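Local structure of TRAP-type C4-dicarboxylate:H+ symport system substrate-binding component DctP (4MX6) at residues 105-115 / 138-148. The protein binds succinate and probably delivers such C4-dicarboxylates in the periplasm to a TRAP-type proton symporter. Residues are numbered along the deposited sequence; the frame is centred on the assembly and turned at random.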
ATOM      1  N   PHE A 105       1.851  -4.483   8.621  1.00  8.13           N
ATOM      2  CA  PHE A 105       1.126  -5.263   9.620  1.00  8.78           C
ATOM      3  C   PHE A 105       1.979  -6.252  10.420  1.00  9.62           C
ATOM      4  O   PHE A 105       1.427  -7.045  11.186  1.00 10.28           O
ATOM      5  CB  PHE A 105      -0.026  -6.005   8.941  1.00  8.41           C
ATOM      6  CG  PHE A 105      -1.173  -5.109   8.534  1.00  7.75           C
ATOM      7  CD1 PHE A 105      -2.094  -4.679   9.471  1.00  8.62           C
ATOM      8  CD2 PHE A 105      -1.349  -4.718   7.218  1.00  7.88           C
ATOM      9  CE1 PHE A 105      -3.168  -3.874   9.108  1.00  8.72           C
ATOM     10  CE2 PHE A 105      -2.421  -3.908   6.856  1.00  7.48           C
ATOM     11  CZ  PHE A 105      -3.334  -3.506   7.802  1.00  8.55           C
ATOM     12  N   GLU A 106       3.302  -6.210  10.274  1.00 10.87           N
ATOM     13  CA  GLU A 106       4.170  -7.233  10.867  1.00 12.53           C
ATOM     14  C   GLU A 106       4.091  -7.345  12.388  1.00 14.06           C
ATOM     15  O   GLU A 106       4.420  -8.391  12.946  1.00 15.37           O
ATOM     16  CB  GLU A 106       5.632  -7.046  10.434  1.00 14.01           C
ATOM     17  CG  GLU A 106       5.836  -7.393   8.966  1.00 15.70           C
ATOM     18  CD  GLU A 106       7.257  -7.166   8.442  1.00 17.23           C
ATOM     19  OE1 GLU A 106       8.085  -6.587   9.178  1.00 17.29           O
ATOM     20  OE2 GLU A 106       7.541  -7.558   7.271  1.00 18.57           O
ATOM     21  N   ARG A 107       3.698  -6.281  13.073  1.00 14.06           N
ATOM     22  CA  ARG A 107       3.564  -6.379  14.517  1.00 15.80           C
ATOM     23  C   ARG A 107       2.379  -7.240  14.923  1.00 16.02           C
ATOM     24  O   ARG A 107       2.305  -7.677  16.064  1.00 18.03           O
ATOM     25  CB  ARG A 107       3.417  -5.013  15.167  1.00 19.76           C
ATOM     26  CG  ARG A 107       3.313  -5.145  16.676  1.00 25.20           C
ATOM     27  CD  ARG A 107       3.420  -3.827  17.373  1.00 29.79           C
ATOM     28  NE  ARG A 107       2.394  -2.918  16.903  1.00 33.01           N
ATOM     29  CZ  ARG A 107       2.368  -1.619  17.164  1.00 34.64           C
ATOM     30  NH1 ARG A 107       3.328  -1.072  17.900  1.00 35.67           N
ATOM     31  NH2 ARG A 107       1.384  -0.869  16.684  1.00 34.06           N
ATOM     32  N   TYR A 108       1.456  -7.472  13.995  1.00 14.04           N
ATOM     33  CA  TYR A 108       0.207  -8.173  14.302  1.00 13.27           C
ATOM     34  C   TYR A 108       0.075  -9.540  13.623  1.00 13.35           C
ATOM     35  O   TYR A 108      -0.597 -10.425  14.145  1.00 14.46           O
ATOM     36  CB  TYR A 108      -0.992  -7.270  13.980  1.00 13.17           C
ATOM     37  CG  TYR A 108      -0.966  -6.008  14.799  1.00 13.78           C
ATOM     38  CD1 TYR A 108      -1.417  -6.000  16.111  1.00 14.73           C
ATOM     39  CD2 TYR A 108      -0.462  -4.829  14.279  1.00 13.80           C
ATOM     40  CE1 TYR A 108      -1.365  -4.850  16.877  1.00 15.80           C
ATOM     41  CE2 TYR A 108      -0.407  -3.682  15.033  1.00 14.54           C
ATOM     42  CZ  TYR A 108      -0.862  -3.690  16.331  1.00 15.80           C
ATOM     43  OH  TYR A 108      -0.804  -2.524  17.076  1.00 17.34           O
ATOM     44  N   THR A 109       0.713  -9.708  12.468  1.00 12.63           N
ATOM     45  CA  THR A 109       0.774 -11.007  11.794  1.00 12.43           C
ATOM     46  C   THR A 109       1.980 -11.022  10.872  1.00 12.46           C
ATOM     47  O   THR A 109       2.409  -9.966  10.421  1.00 13.12           O
ATOM     48  CB  THR A 109      -0.502 -11.318  10.961  1.00 12.09           C
ATOM     49  OG1 THR A 109      -0.388 -12.614  10.367  1.00 13.11           O
ATOM     50  CG2 THR A 109      -0.728 -10.303   9.848  1.00 11.75           C
ATOM     51  N   LYS A 110       2.515 -12.210  10.592  1.00 13.12           N
ATOM     52  CA  LYS A 110       3.555 -12.359   9.579  1.00 14.11           C
ATOM     53  C   LYS A 110       2.970 -12.857   8.255  1.00 12.13           C
ATOM     54  O   LYS A 110       3.677 -12.983   7.259  1.00 12.46           O
ATOM     55  CB  LYS A 110       4.627 -13.336  10.056  1.00 16.88           C
ATOM     56  CG  LYS A 110       5.306 -12.927  11.345  1.00 19.36           C
ATOM     57  CD  LYS A 110       6.093 -11.638  11.200  1.00 21.17           C
ATOM     58  CE  LYS A 110       6.778 -11.308  12.511  1.00 23.63           C
ATOM     59  NZ  LYS A 110       7.959 -10.447  12.324  1.00 25.46           N
ATOM     60  N   ARG A 111       1.678 -13.150   8.239  1.00 11.60           N
ATOM     61  CA  ARG A 111       1.081 -13.775   7.067  1.00 12.09           C
ATOM     62  C   ARG A 111       0.958 -12.831   5.867  1.00 10.72           C
ATOM     63  O   ARG A 111       1.043 -13.276   4.710  1.00 11.45           O
ATOM     64  CB  ARG A 111      -0.282 -14.361   7.425  1.00 13.08           C
ATOM     65  CG  ARG A 111      -0.181 -15.588   8.334  1.00 14.46           C
ATOM     66  CD  ARG A 111      -1.544 -16.018   8.872  1.00 15.13           C
ATOM     67  NE  ARG A 111      -2.479 -16.342   7.798  1.00 15.15           N
ATOM     68  CZ  ARG A 111      -3.779 -16.555   7.970  1.00 15.41           C
ATOM     69  NH1 ARG A 111      -4.312 -16.446   9.174  1.00 15.50           N
ATOM     70  NH2 ARG A 111      -4.553 -16.835   6.928  1.00 15.74           N
ATOM     71  N   LEU A 112       0.787 -11.530   6.121  1.00  8.40           N
ATOM     72  CA  LEU A 112       0.606 -10.564   5.039  1.00  8.09           C
ATOM     73  C   LEU A 112       1.906 -10.245   4.303  1.00  8.17           C
ATOM     74  O   LEU A 112       1.871  -9.608   3.248  1.00  8.14           O
ATOM     75  CB  LEU A 112      -0.083  -9.287   5.545  1.00  8.27           C
ATOM     76  CG  LEU A 112      -1.542  -9.521   5.954  1.00  8.76           C
ATOM     77  CD1 LEU A 112      -2.084  -8.349   6.745  1.00 10.28           C
ATOM     78  CD2 LEU A 112      -2.406  -9.766   4.730  1.00  9.17           C
ATOM     79  N   GLN A 113       3.031 -10.722   4.842  1.00  8.72           N
ATOM     80  CA  GLN A 113       4.335 -10.547   4.211  1.00  9.05           C
ATOM     81  C   GLN A 113       4.361 -11.057   2.778  1.00  8.51           C
ATOM     82  O   GLN A 113       5.161 -10.595   1.967  1.00  8.50           O
ATOM     83  CB  GLN A 113       5.423 -11.251   5.035  1.00 10.22           C
ATOM     84  CG  GLN A 113       5.732 -10.527   6.316  1.00 11.03           C
ATOM     85  CD  GLN A 113       6.899 -11.112   7.074  1.00 11.54           C
ATOM     86  OE1 GLN A 113       7.759 -10.377   7.558  1.00 11.85           O
ATOM     87  NE2 GLN A 113       6.942 -12.434   7.195  1.00 13.37           N
ATOM     88  N   VAL A 114       3.510 -12.035   2.464  1.00  8.48           N
ATOM     89  CA  VAL A 114       3.430 -12.552   1.107  1.00  9.00           C
ATOM     90  C   VAL A 114       3.253 -11.426   0.080  1.00  8.28           C
ATOM     91  O   VAL A 114       3.833 -11.477  -1.002  1.00  8.25           O
ATOM     92  CB  VAL A 114       2.325 -13.624   0.975  1.00 10.49           C
ATOM     93  CG1 VAL A 114       0.936 -13.058   1.243  1.00 11.01           C
ATOM     94  CG2 VAL A 114       2.401 -14.288  -0.402  1.00 12.40           C
ATOM     95  N   PHE A 115       2.467 -10.414   0.425  1.00  7.61           N
ATOM     96  CA  PHE A 115       2.182  -9.342  -0.510  1.00  7.40           C
ATOM     97  C   PHE A 115       3.402  -8.502  -0.887  1.00  7.73           C
ATOM     98  O   PHE A 115       3.383  -7.829  -1.913  1.00  8.79           O
ATOM     99  CB  PHE A 115       1.080  -8.438   0.044  1.00  7.27           C
ATOM    100  CG  PHE A 115      -0.305  -9.014  -0.083  1.00  7.56           C
ATOM    101  CD1 PHE A 115      -0.938  -9.059  -1.319  1.00  7.56           C
ATOM    102  CD2 PHE A 115      -0.988  -9.471   1.040  1.00  7.90           C
ATOM    103  CE1 PHE A 115      -2.218  -9.558  -1.429  1.00  7.52           C
ATOM    104  CE2 PHE A 115      -2.273  -9.971   0.930  1.00  8.14           C
ATOM    105  CZ  PHE A 115      -2.888 -10.013  -0.309  1.00  8.34           C
ATOM    106  N   ALA A 138      -8.977 -15.409   3.460  1.00  9.53           N
ATOM    107  CA  ALA A 138      -8.605 -15.820   4.808  1.00 10.33           C
ATOM    108  C   ALA A 138      -7.671 -14.790   5.463  1.00  9.44           C
ATOM    109  O   ALA A 138      -7.744 -14.568   6.664  1.00 10.05           O
ATOM    110  CB  ALA A 138      -7.972 -17.199   4.795  1.00 10.98           C
ATOM    111  N   LEU A 139      -6.814 -14.157   4.673  1.00  9.46           N
ATOM    112  CA  LEU A 139      -5.878 -13.178   5.205  1.00  9.55           C
ATOM    113  C   LEU A 139      -6.591 -11.962   5.819  1.00  9.09           C
ATOM    114  O   LEU A 139      -6.028 -11.295   6.680  1.00  9.48           O
ATOM    115  CB  LEU A 139      -4.875 -12.753   4.123  1.00  9.83           C
ATOM    116  CG  LEU A 139      -3.759 -13.771   3.856  1.00 10.22           C
ATOM    117  CD1 LEU A 139      -3.028 -13.481   2.583  1.00 10.66           C
ATOM    118  CD2 LEU A 139      -2.761 -13.798   5.000  1.00 10.63           C
ATOM    119  N   LEU A 140      -7.826 -11.691   5.405  1.00  9.56           N
ATOM    120  CA  LEU A 140      -8.584 -10.586   6.001  1.00  9.45           C
ATOM    121  C   LEU A 140      -8.838 -10.822   7.491  1.00  9.29           C
ATOM    122  O   LEU A 140      -9.067  -9.863   8.246  1.00 10.43           O
ATOM    123  CB  LEU A 140      -9.918 -10.364   5.282  1.00  9.65           C
ATOM    124  CG  LEU A 140      -9.811  -9.786   3.871  1.00  9.69           C
ATOM    125  CD1 LEU A 140     -11.120  -9.895   3.120  1.00 11.11           C
ATOM    126  CD2 LEU A 140      -9.357  -8.336   3.924  1.00  9.69           C
ATOM    127  N   ASN A 141      -8.815 -12.090   7.905  1.00 10.27           N
ATOM    128  CA  ASN A 141      -9.071 -12.444   9.300  1.00 10.81           C
ATOM    129  C   ASN A 141      -7.802 -12.799  10.066  1.00 10.15           C
ATOM    130  O   ASN A 141      -7.884 -13.279  11.191  1.00 11.55           O
ATOM    131  CB  ASN A 141     -10.062 -13.610   9.380  1.00 12.65           C
ATOM    132  CG  ASN A 141     -11.405 -13.262   8.791  1.00 16.37           C
ATOM    133  OD1 ASN A 141     -11.847 -12.115   8.875  1.00 17.98           O
ATOM    134  ND2 ASN A 141     -12.068 -14.243   8.191  1.00 18.29           N
ATOM    135  N   SER A 142      -6.640 -12.531   9.481  1.00  9.83           N
ATOM    136  CA  SER A 142      -5.372 -12.966  10.049  1.00 10.63           C
ATOM    137  C   SER A 142      -4.997 -12.271  11.354  1.00 11.16           C
ATOM    138  O   SER A 142      -4.099 -12.738  12.061  1.00 12.37           O
ATOM    139  CB  SER A 142      -4.247 -12.793   9.022  1.00 10.76           C
ATOM    140  OG  SER A 142      -4.063 -11.437   8.640  1.00 10.97           O
ATOM    141  N   MET A 143      -5.675 -11.170  11.682  1.00 10.82           N
ATOM    142  CA  MET A 143      -5.353 -10.402  12.882  1.00 10.89           C
ATOM    143  C   MET A 143      -6.536 -10.295  13.845  1.00 11.71           C
ATOM    144  O   MET A 143      -6.494  -9.536  14.812  1.00 11.73           O
ATOM    145  CB  MET A 143      -4.882  -8.999  12.470  1.00 10.32           C
ATOM    146  CG  MET A 143      -3.617  -9.014  11.638  1.00 10.35           C
ATOM    147  SD  MET A 143      -3.220  -7.435  10.877  1.00 10.36           S
ATOM    148  CE  MET A 143      -4.449  -7.398   9.574  1.00 10.00           C
ATOM    149  N   SER A 144      -7.580 -11.083  13.608  0.76 13.18           N
ATOM    150  CA  SER A 144      -8.812 -10.951  14.381  0.76 15.37           C
ATOM    151  C   SER A 144      -8.611 -11.199  15.878  0.76 15.79           C
ATOM    152  O   SER A 144      -9.260 -10.559  16.711  0.76 16.21           O
ATOM    153  CB  SER A 144      -9.911 -11.866  13.819  0.76 17.49           C
ATOM    154  OG  SER A 144      -9.524 -13.226  13.785  0.76 19.58           O
ATOM    155  N   ARG A 145      -7.716 -12.113  16.234  1.00 16.10           N
ATOM    156  CA  ARG A 145      -7.453 -12.394  17.649  1.00 17.42           C
ATOM    157  C   ARG A 145      -6.566 -11.322  18.305  1.00 17.59           C
ATOM    158  O   ARG A 145      -6.366 -11.330  19.525  1.00 19.33           O
ATOM    159  CB  ARG A 145      -6.861 -13.798  17.822  1.00 19.76           C
ATOM    160  CG  ARG A 145      -7.806 -14.918  17.384  1.00 21.06           C
ATOM    161  CD  ARG A 145      -7.198 -16.296  17.636  1.00 22.61           C
ATOM    162  NE  ARG A 145      -5.968 -16.489  16.873  1.00 24.92           N
ATOM    163  CZ  ARG A 145      -5.915 -16.953  15.625  1.00 27.01           C
ATOM    164  NH1 ARG A 145      -7.024 -17.283  14.978  1.00 27.92           N
ATOM    165  NH2 ARG A 145      -4.740 -17.086  15.018  1.00 28.11           N
ATOM    166  N   LYS A 146      -6.058 -10.393  17.497  1.00 16.56           N
ATOM    167  CA  LYS A 146      -5.318  -9.232  17.989  1.00 16.67           C
ATOM    168  C   LYS A 146      -6.228  -8.012  18.063  1.00 14.28           C
ATOM    169  O   LYS A 146      -5.778  -6.916  18.397  1.00 14.90           O
ATOM    170  CB  LYS A 146      -4.155  -8.902  17.051  1.00 20.14           C
ATOM    171  CG  LYS A 146      -3.081  -9.957  16.943  1.00 23.91           C
ATOM    172  CD  LYS A 146      -2.161  -9.912  18.134  1.00 26.85           C
ATOM    173  CE  LYS A 146      -0.891 -10.675  17.850  1.00 29.28           C
ATOM    174  NZ  LYS A 146      -1.204 -12.071  17.482  1.00 30.66           N
ATOM    175  N   GLY A 147      -7.497  -8.191  17.707  1.00 12.62           N
ATOM    176  CA  GLY A 147      -8.458  -7.108  17.779  1.00 11.83           C
ATOM    177  C   GLY A 147      -8.641  -6.314  16.498  1.00 11.02           C
ATOM    178  O   GLY A 147      -9.341  -5.303  16.516  1.00 11.62           O
ATOM    179  N   ILE A 148      -8.025  -6.753  15.402  1.00 10.83           N
ATOM    180  CA  ILE A 148      -8.115  -6.042  14.125  1.00 10.45           C
ATOM    181  C   ILE A 148      -8.998  -6.815  13.159  1.00 10.10           C
ATOM    182  O   ILE A 148      -8.739  -7.993  12.896  1.00 11.76           O
ATOM    183  CB  ILE A 148      -6.731  -5.829  13.507  1.00 10.44           C
ATOM    184  CG1 ILE A 148      -5.864  -4.957  14.426  1.00 11.01           C
ATOM    185  CG2 ILE A 148      -6.850  -5.194  12.121  1.00 10.40           C
ATOM    186  CD1 ILE A 148      -4.424  -4.829  13.966  1.00 12.55           C
TER
HETATM  187  O   HOH W   1      -1.021 -13.045  14.807  1.00 35.94           O
HETATM  188  O   HOH W   2      -1.148 -14.391  12.197  1.00 25.85           O
HETATM  189  O   HOH W   3      -7.142 -16.076   8.956  1.00 19.72           O
HETATM  190  O   HOH W   4      -3.452 -15.538  11.768  1.00 23.86           O
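A Met-aromatic contact helps pack loop 105-115 against 138-148, the end of helix 134-139 and the turns after it: M143 meets F105, whose side chain lies about 5 Å from that of the succinate-binding residue K104. SD of M143 approaches F105 CD1 to 3.3 Å, obliquely to the ring. The M143 side chain bends at chi3 (-74°), bringing CE beside F105 CD1 and within 3.8 Å of L112 CD1. Y108 is clasped between aliphatic groups: CD1 of I148 makes a CH-pi contact over one face, 3.9 Å from the ring centroid, and R107 CG covers the opposite face. L139 packs on the second half of 105-115, its CD2 resting against R111 CB at 3.5 Å and its CD1 against F115. S142 CB sits 3.6 Å above one face of the R111 guanidinium, offset toward its rim, while S142 OG donates a 2.8 Å hydrogen bond to L139 O, in the carbonyl plane on a lone pair. No direct hydrogen bond joins the segments; waters link R111 NH1 to A138 O and S142 O, and Y108 O to K146 NZ. Helix 86-91 packs on Y108 and I148, M247 of strand 243-251 on L112 and M143, and helix 305-326 on V114.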